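Local coordinates for protein chorismate mutase (Burkholderia thailandensis, PDB 6CNZ) that probably catalyses the rearrangement of chorismate to prephenate, a step on the route to phenylalanine and tyrosine, at residues A[54-65]-A[117-125]; A[75-86]-A[158-169]. All coordinates share one frame; numbering follows the deposited sequence.

Contact 1: residues A[54-65]-A[117-125]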
# COMPACT_ATOMS: atom_id res chain seq x y z
N LEU A 54 8.91 -19.56 1.25
CA LEU A 54 8.82 -18.28 0.56
C LEU A 54 10.12 -17.97 -0.18
O LEU A 54 10.11 -17.58 -1.35
CB LEU A 54 8.48 -17.17 1.55
CG LEU A 54 8.59 -15.75 0.99
CD1 LEU A 54 7.65 -15.55 -0.20
CD2 LEU A 54 8.31 -14.73 2.08
N LEU A 55 11.27 -18.14 0.50
CA LEU A 55 12.54 -17.79 -0.13
C LEU A 55 12.85 -18.71 -1.30
O LEU A 55 13.45 -18.27 -2.29
CB LEU A 55 13.66 -17.81 0.91
CG LEU A 55 13.55 -16.78 2.05
CD1 LEU A 55 14.41 -17.20 3.24
CD2 LEU A 55 13.91 -15.36 1.60
N THR A 56 12.47 -19.98 -1.21
CA THR A 56 12.62 -20.88 -2.35
C THR A 56 11.82 -20.37 -3.53
O THR A 56 12.34 -20.25 -4.65
CB THR A 56 12.20 -22.30 -1.96
OG1 THR A 56 13.19 -22.88 -1.09
CG2 THR A 56 12.04 -23.19 -3.20
N ASP A 57 10.56 -20.01 -3.29
CA ASP A 57 9.73 -19.45 -4.36
C ASP A 57 10.33 -18.16 -4.91
O ASP A 57 10.30 -17.92 -6.13
CB ASP A 57 8.31 -19.21 -3.84
CG ASP A 57 7.34 -18.88 -4.95
OD1 ASP A 57 7.25 -19.68 -5.91
OD2 ASP A 57 6.64 -17.85 -4.87
N VAL A 58 10.87 -17.31 -4.04
CA VAL A 58 11.47 -16.05 -4.51
C VAL A 58 12.62 -16.32 -5.46
O VAL A 58 12.79 -15.63 -6.47
CB VAL A 58 11.91 -15.19 -3.31
CG1 VAL A 58 13.00 -14.19 -3.73
CG2 VAL A 58 10.70 -14.49 -2.69
N GLU A 59 13.43 -17.34 -5.16
CA GLU A 59 14.56 -17.63 -6.03
C GLU A 59 14.08 -18.08 -7.40
O GLU A 59 14.64 -17.66 -8.42
CB GLU A 59 15.47 -18.68 -5.39
CG GLU A 59 16.41 -18.10 -4.32
CD GLU A 59 17.59 -19.02 -4.02
OE1 GLU A 59 17.73 -19.45 -2.86
OE2 GLU A 59 18.36 -19.31 -4.96
N LYS A 60 13.02 -18.89 -7.44
CA LYS A 60 12.50 -19.36 -8.72
C LYS A 60 11.83 -18.23 -9.51
O LYS A 60 12.00 -18.13 -10.73
CB LYS A 60 11.53 -20.53 -8.50
N ARG A 61 11.09 -17.35 -8.84
CA ARG A 61 10.48 -16.23 -9.55
C ARG A 61 11.52 -15.23 -10.05
O ARG A 61 11.37 -14.65 -11.13
CB ARG A 61 9.46 -15.52 -8.66
CG ARG A 61 8.19 -16.30 -8.43
CD ARG A 61 7.39 -15.70 -7.30
NE ARG A 61 6.06 -16.30 -7.23
CZ ARG A 61 4.92 -15.63 -7.40
NH1 ARG A 61 4.94 -14.32 -7.62
NH2 ARG A 61 3.77 -16.27 -7.34
N ALA A 62 12.58 -14.99 -9.26
CA ALA A 62 13.63 -14.07 -9.69
C ALA A 62 14.23 -14.50 -11.02
O ALA A 62 14.35 -13.69 -11.95
CB ALA A 62 14.72 -13.96 -8.62
N THR A 63 14.59 -15.77 -11.14
CA THR A 63 15.12 -16.30 -12.39
C THR A 63 14.19 -16.01 -13.56
O THR A 63 14.63 -15.54 -14.62
CB THR A 63 15.34 -17.80 -12.26
OG1 THR A 63 16.19 -18.05 -11.13
CG2 THR A 63 15.99 -18.35 -13.51
N ALA A 64 12.90 -16.28 -13.39
CA ALA A 64 11.94 -16.00 -14.45
C ALA A 64 11.96 -14.53 -14.85
O ALA A 64 11.81 -14.20 -16.03
CB ALA A 64 10.54 -16.40 -13.99
N ASN A 65 12.16 -13.62 -13.89
CA ASN A 65 12.11 -12.19 -14.14
C ASN A 65 13.47 -11.57 -14.44
O ASN A 65 13.59 -10.34 -14.46
CB ASN A 65 11.48 -11.45 -12.95
CG ASN A 65 10.03 -11.84 -12.72
OD1 ASN A 65 9.11 -11.23 -13.27
ND2 ASN A 65 9.81 -12.86 -11.87
N ARG A 117 0.39 -11.60 -3.27
CA ARG A 117 0.45 -10.68 -4.41
C ARG A 117 1.69 -9.79 -4.36
O ARG A 117 2.28 -9.48 -5.39
CB ARG A 117 -0.79 -9.79 -4.46
CG ARG A 117 -2.09 -10.48 -4.83
CD ARG A 117 -3.11 -9.44 -5.22
NE ARG A 117 -2.66 -8.70 -6.39
CZ ARG A 117 -3.23 -8.78 -7.59
NH1 ARG A 117 -4.30 -9.54 -7.79
NH2 ARG A 117 -2.72 -8.07 -8.60
N LEU A 118 2.09 -9.34 -3.16
CA LEU A 118 3.21 -8.41 -3.10
C LEU A 118 4.53 -9.08 -3.47
O LEU A 118 5.46 -8.40 -3.93
CB LEU A 118 3.28 -7.76 -1.72
CG LEU A 118 2.23 -6.65 -1.59
CD1 LEU A 118 1.97 -6.29 -0.14
CD2 LEU A 118 2.61 -5.43 -2.38
N THR A 119 4.63 -10.40 -3.29
CA THR A 119 5.83 -11.11 -3.73
C THR A 119 6.14 -10.80 -5.19
O THR A 119 7.24 -10.35 -5.52
CB THR A 119 5.67 -12.61 -3.52
OG1 THR A 119 5.53 -12.88 -2.11
CG2 THR A 119 6.88 -13.34 -4.05
N GLN A 120 5.16 -10.99 -6.07
CA GLN A 120 5.40 -10.74 -7.49
C GLN A 120 5.64 -9.26 -7.78
O GLN A 120 6.47 -8.92 -8.64
CB GLN A 120 4.23 -11.25 -8.34
CG GLN A 120 4.49 -11.13 -9.86
CD GLN A 120 5.86 -11.70 -10.30
OE1 GLN A 120 6.30 -12.76 -9.84
NE2 GLN A 120 6.54 -10.98 -11.19
N SER A 121 4.90 -8.36 -7.12
CA SER A 121 5.12 -6.92 -7.36
C SER A 121 6.51 -6.50 -6.89
O SER A 121 7.19 -5.73 -7.57
CB SER A 121 4.05 -6.09 -6.64
OG SER A 121 2.75 -6.55 -6.95
N LEU A 122 6.93 -6.99 -5.73
CA LEU A 122 8.26 -6.67 -5.22
C LEU A 122 9.35 -7.23 -6.12
O LEU A 122 10.36 -6.55 -6.37
CB LEU A 122 8.41 -7.21 -3.81
CG LEU A 122 7.70 -6.33 -2.79
CD1 LEU A 122 7.77 -6.95 -1.40
CD2 LEU A 122 8.34 -4.94 -2.78
N ILE A 123 9.17 -8.45 -6.62
CA ILE A 123 10.20 -9.02 -7.50
C ILE A 123 10.30 -8.21 -8.78
O ILE A 123 11.40 -7.91 -9.25
CB ILE A 123 9.93 -10.50 -7.78
CG1 ILE A 123 10.17 -11.30 -6.50
CG2 ILE A 123 10.83 -11.02 -8.89
CD1 ILE A 123 10.18 -12.78 -6.73
N ALA A 124 9.16 -7.81 -9.35
CA ALA A 124 9.19 -6.97 -10.54
C ALA A 124 9.75 -5.58 -10.23
O ALA A 124 10.48 -5.00 -11.05
CB ALA A 124 7.78 -6.86 -11.13
N ALA A 125 9.43 -5.03 -9.05
CA ALA A 125 9.98 -3.73 -8.68
C ALA A 125 11.49 -3.81 -8.47
O ALA A 125 12.22 -2.91 -8.87
CB ALA A 125 9.30 -3.20 -7.41
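Val58 and Ala62 of helix 48-64 pass Thr119 and Ile123 of helix 107-129 with the short segment axes 10.0 Å apart at closest and crossing at -47°. The centre of the interface is Ile123. Its CD1 lies against Arg61 CB at 3.4 Å and also approaches Val58 CG1 and the carbonyl oxygen of Val58, while its CG2 branch meets Asn65 ND2 at 3.6 Å. Thr119 presents its methyl to this side: CG2 lies 4.2 Å from Val58 CG2 and 4.0 Å from Arg61 CD, the threonine and arginine side chains crossing nearly at a right angle, and OG1 is touched by Leu54 CD1. The arginine runs extended from CG to NE past Thr119. NE forms a salt bridge with Asp57 OD2 at 2.9 Å, one turn earlier on its own helix, and NH1 reaches Gln120, 3.0 Å from OE1, with Gln120 CB in plane at the guanidinium edge. Gln120 is bent at chi2 (49°), which folds its amide back toward the other helix; NE2 makes a weak hydrogen bond of 3.3 Å to Asn65 OD1, the amide planes being 29° apart. Leu54 and Leu118 both touch Arg27 of helix 15-29, and on another flank Ser121 packs on Thr153 of the second subunit. The Asp57 salt bridge probably helps to hold the arginine chain against Thr119 and Ile123, so that close apolar packing joins the helices beside a polar rim (Asp57, Arg61, Gln120, Asn65) whose amide-amide bond is weak.

Contact 2: residues A[75-86]-A[158-169]; sequences FFDDQIAASKQL and AQKDALGTALSH. With NO3 (nitrate ion), chain G.
Phe75 turns a ring edge to Leu167, whose CD2 lies near the ring plane 4.1 Å from Phe75 CE1, while one face of the ring is taken by Gln79 NE2, 3.3 Å above its centre; Phe76 CE1 sits in plane at the rim. The other flat pair is His169 and Asp78: OD2 meets the imidazole at its edge, and carboxylate and ring are nearly coplanar, 21° apart. His169 ND1 donates to Asp78 OD2, although the modelled length is doubtfully short. Gln79 starts out away from the partner segment, but a bend at chi2 (-41°) brings its amide back, so that NE2 donates to Ala166 O at 2.7 Å and to Phe75 O at 2.9 Å. A water adds a second donor to Ala166 O, also donates to Asp78 OD2 and accepts from His169 N, joining the end of helix 157-166 and the loop after it to Asp78. The motif is a close antiparallel helix pair, 7.9 Å between the short axes at 163°, within the all-helical fold of type II (AroQ-class) chorismate mutases; the short spacing is consistent with the small Ala82, Ala162 and Ala166 at the crossing. Ala82 CB approaches Ala162 O to 3.2 Å and lies 3.7 Å from Ala166 CB. Thr165 is a knob in the hole formed by Asp78, Ala81, Ala82 and Gln85, and its OG1 donates to Gln85 OE1 at 2.8 Å, in the carbonyl plane on a lone pair. A second water links Gln85 NE2 to Ala158 O. Leu28 of helix 15-29 packs on Ala162. Farther along, Leu86 CD2 rests against the extended Gln159 side chain, whose NE2 donates to a nitrate, probably from the crystallisation liquor, also hydrogen-bonded to Ser25 OG.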
# COMPACT_ATOMS: atom_id res chain seq x y z
N PHE A 75 17.07 -9.78 -0.47
CA PHE A 75 16.03 -8.76 -0.30
C PHE A 75 14.84 -9.33 0.46
O PHE A 75 14.24 -8.63 1.30
CB PHE A 75 15.60 -8.21 -1.65
CG PHE A 75 14.50 -7.17 -1.58
CD1 PHE A 75 14.78 -5.87 -1.20
CD2 PHE A 75 13.19 -7.50 -1.91
CE1 PHE A 75 13.78 -4.91 -1.14
CE2 PHE A 75 12.18 -6.55 -1.86
CZ PHE A 75 12.47 -5.24 -1.48
N PHE A 76 14.48 -10.59 0.21
CA PHE A 76 13.33 -11.13 0.92
C PHE A 76 13.71 -11.63 2.31
O PHE A 76 12.87 -11.57 3.22
CB PHE A 76 12.62 -12.20 0.08
CG PHE A 76 11.57 -11.62 -0.84
CD1 PHE A 76 11.92 -11.08 -2.07
CD2 PHE A 76 10.23 -11.58 -0.46
CE1 PHE A 76 10.96 -10.52 -2.92
CE2 PHE A 76 9.27 -11.03 -1.31
CZ PHE A 76 9.63 -10.50 -2.54
N ASP A 77 14.96 -12.06 2.52
CA ASP A 77 15.46 -12.19 3.89
C ASP A 77 15.17 -10.94 4.70
O ASP A 77 14.69 -11.02 5.84
CB ASP A 77 16.97 -12.46 3.90
CG ASP A 77 17.31 -13.92 3.64
OD1 ASP A 77 16.44 -14.80 3.83
OD2 ASP A 77 18.48 -14.19 3.25
N ASP A 78 15.44 -9.76 4.10
CA ASP A 78 15.20 -8.49 4.78
C ASP A 78 13.71 -8.20 4.97
O ASP A 78 13.33 -7.56 5.96
CB ASP A 78 15.85 -7.34 4.00
CG ASP A 78 17.38 -7.36 4.10
OD1 ASP A 78 17.92 -7.93 5.07
OD2 ASP A 78 18.03 -6.76 3.23
N GLN A 79 12.85 -8.60 4.02
CA GLN A 79 11.40 -8.40 4.21
C GLN A 79 10.90 -9.19 5.40
O GLN A 79 10.13 -8.67 6.23
CB GLN A 79 10.61 -8.80 2.95
CG GLN A 79 11.03 -8.09 1.65
CD GLN A 79 11.32 -6.61 1.85
OE1 GLN A 79 10.41 -5.81 2.08
NE2 GLN A 79 12.60 -6.24 1.74
N ILE A 80 11.32 -10.45 5.50
CA ILE A 80 10.99 -11.31 6.63
C ILE A 80 11.53 -10.72 7.94
O ILE A 80 10.79 -10.57 8.92
CB ILE A 80 11.54 -12.73 6.38
CG1 ILE A 80 10.80 -13.37 5.20
CG2 ILE A 80 11.47 -13.62 7.64
CD1 ILE A 80 11.55 -14.56 4.58
N ALA A 81 12.82 -10.36 7.98
CA ALA A 81 13.39 -9.75 9.18
C ALA A 81 12.60 -8.53 9.62
O ALA A 81 12.35 -8.33 10.82
CB ALA A 81 14.85 -9.35 8.92
N ALA A 82 12.22 -7.68 8.66
CA ALA A 82 11.48 -6.46 8.95
C ALA A 82 10.09 -6.76 9.49
O ALA A 82 9.62 -6.12 10.44
CB ALA A 82 11.39 -5.59 7.69
N SER A 83 9.42 -7.74 8.88
CA SER A 83 8.10 -8.15 9.37
C SER A 83 8.19 -8.64 10.81
O SER A 83 7.44 -8.19 11.68
CB SER A 83 7.54 -9.24 8.44
OG SER A 83 6.27 -9.69 8.89
N LYS A 84 9.14 -9.53 11.09
CA LYS A 84 9.24 -10.10 12.43
C LYS A 84 9.62 -9.03 13.46
O LYS A 84 9.13 -9.04 14.59
CB LYS A 84 10.25 -11.25 12.44
CG LYS A 84 9.72 -12.51 11.79
CD LYS A 84 10.83 -13.46 11.35
CE LYS A 84 11.49 -14.17 12.51
NZ LYS A 84 12.44 -15.22 12.01
N GLN A 85 10.52 -8.12 13.08
CA GLN A 85 10.85 -6.99 13.94
C GLN A 85 9.59 -6.22 14.33
O GLN A 85 9.35 -5.94 15.51
CB GLN A 85 11.85 -6.10 13.21
CG GLN A 85 12.47 -4.97 13.99
CD GLN A 85 13.30 -4.09 13.08
OE1 GLN A 85 13.92 -4.58 12.13
NE2 GLN A 85 13.27 -2.79 13.32
N LEU A 86 8.80 -5.82 13.34
CA LEU A 86 7.57 -5.09 13.62
C LEU A 86 6.63 -5.92 14.49
O LEU A 86 6.07 -5.41 15.47
CB LEU A 86 6.88 -4.69 12.31
CG LEU A 86 5.63 -3.81 12.41
CD1 LEU A 86 5.81 -2.71 13.46
CD2 LEU A 86 5.28 -3.17 11.07
N ALA A 158 8.46 2.12 15.33
CA ALA A 158 8.75 0.70 15.12
C ALA A 158 8.63 0.32 13.65
O ALA A 158 9.51 -0.34 13.08
CB ALA A 158 7.82 -0.15 15.98
N GLN A 159 7.55 0.75 13.00
CA GLN A 159 7.36 0.40 11.59
C GLN A 159 8.36 1.11 10.72
O GLN A 159 8.93 0.51 9.80
CB GLN A 159 5.93 0.71 11.12
CG GLN A 159 5.78 0.46 9.61
CD GLN A 159 4.37 0.18 9.17
OE1 GLN A 159 3.51 -0.13 9.98
NE2 GLN A 159 4.12 0.31 7.86
N LYS A 160 8.60 2.40 11.00
CA LYS A 160 9.59 3.16 10.25
C LYS A 160 10.99 2.56 10.41
O LYS A 160 11.75 2.51 9.44
CB LYS A 160 9.57 4.62 10.70
CG LYS A 160 8.33 5.36 10.23
CD LYS A 160 8.51 6.86 10.45
CE LYS A 160 8.85 7.15 11.89
NZ LYS A 160 8.76 8.59 12.19
N ASP A 161 11.35 2.11 11.62
CA ASP A 161 12.63 1.43 11.80
C ASP A 161 12.68 0.14 10.98
O ASP A 161 13.68 -0.15 10.31
CB ASP A 161 12.86 1.12 13.28
CG ASP A 161 13.29 2.35 14.07
OD1 ASP A 161 13.48 3.42 13.46
OD2 ASP A 161 13.44 2.24 15.31
N ALA A 162 11.59 -0.64 11.00
CA ALA A 162 11.58 -1.89 10.26
C ALA A 162 11.67 -1.65 8.76
O ALA A 162 12.22 -2.49 8.04
CB ALA A 162 10.32 -2.70 10.62
N LEU A 163 11.13 -0.52 8.26
CA LEU A 163 11.25 -0.25 6.83
C LEU A 163 12.70 -0.07 6.43
O LEU A 163 13.11 -0.49 5.34
CB LEU A 163 10.43 0.98 6.44
CG LEU A 163 10.43 1.49 4.99
CD1 LEU A 163 9.83 0.49 4.03
CD2 LEU A 163 9.67 2.81 4.89
N GLY A 164 13.51 0.51 7.32
CA GLY A 164 14.95 0.59 7.06
C GLY A 164 15.58 -0.79 6.95
O GLY A 164 16.35 -1.06 6.03
N THR A 165 15.24 -1.69 7.89
CA THR A 165 15.68 -3.08 7.79
C THR A 165 15.31 -3.66 6.43
O THR A 165 16.14 -4.29 5.76
CB THR A 165 15.05 -3.92 8.91
OG1 THR A 165 15.46 -3.40 10.18
CG2 THR A 165 15.48 -5.38 8.82
N ALA A 166 14.07 -3.42 5.98
CA ALA A 166 13.57 -4.06 4.77
C ALA A 166 14.32 -3.60 3.53
O ALA A 166 14.35 -4.31 2.52
CB ALA A 166 12.08 -3.79 4.59
N LEU A 167 14.88 -2.39 3.55
CA LEU A 167 15.55 -1.84 2.38
C LEU A 167 17.06 -1.78 2.56
O LEU A 167 17.74 -1.01 1.88
CB LEU A 167 14.97 -0.46 2.07
CG LEU A 167 13.45 -0.53 1.82
CD1 LEU A 167 12.78 0.84 1.85
CD2 LEU A 167 13.18 -1.24 0.50
N SER A 168 17.61 -2.61 3.45
CA SER A 168 19.00 -2.44 3.86
C SER A 168 20.00 -3.15 2.95
O SER A 168 21.21 -2.95 3.12
CB SER A 168 19.18 -2.89 5.32
OG SER A 168 19.06 -4.30 5.48
N HIS A 169 19.55 -3.94 1.97
CA HIS A 169 20.47 -4.51 0.98
C HIS A 169 20.00 -4.26 -0.45
O HIS A 169 20.31 -5.04 -1.36
CB HIS A 169 20.67 -6.01 1.21
CG HIS A 169 21.22 -6.34 2.55
ND1 HIS A 169 20.41 -6.51 3.66
CD2 HIS A 169 22.49 -6.49 2.99
CE1 HIS A 169 21.17 -6.77 4.71
NE2 HIS A 169 22.43 -6.77 4.33
N NO3 G . 6.61 2.71 6.56
O1 NO3 G . 6.31 1.53 6.20
O2 NO3 G . 6.95 2.95 7.76
O3 NO3 G . 6.56 3.65 5.71
O HOH W 1 17.07 -4.98 1.52
O HOH W 2 10.68 -2.18 14.53

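From the N terminus, residues 54-65 come first, followed by 75-86 on the next helix, then 117-125 and finally 158-169. Contact 1 closes a loop of 51 intervening residues and contact 2 one of 71; because the segments alternate, the two loops cross. Their centres are about 17 Å apart, yet they touch through Phe76 of helix 69-96, whose ring meets Val58 and Leu122, while Leu55 packs on both Phe76 and Asp77. Helix 69-96 thus lies between the pair 48-64/107-129 and the C-terminal helix 157-166. Just past contact 2, Cys171 forms a disulfide with Cys138, fastening the chain end to helix 138-153.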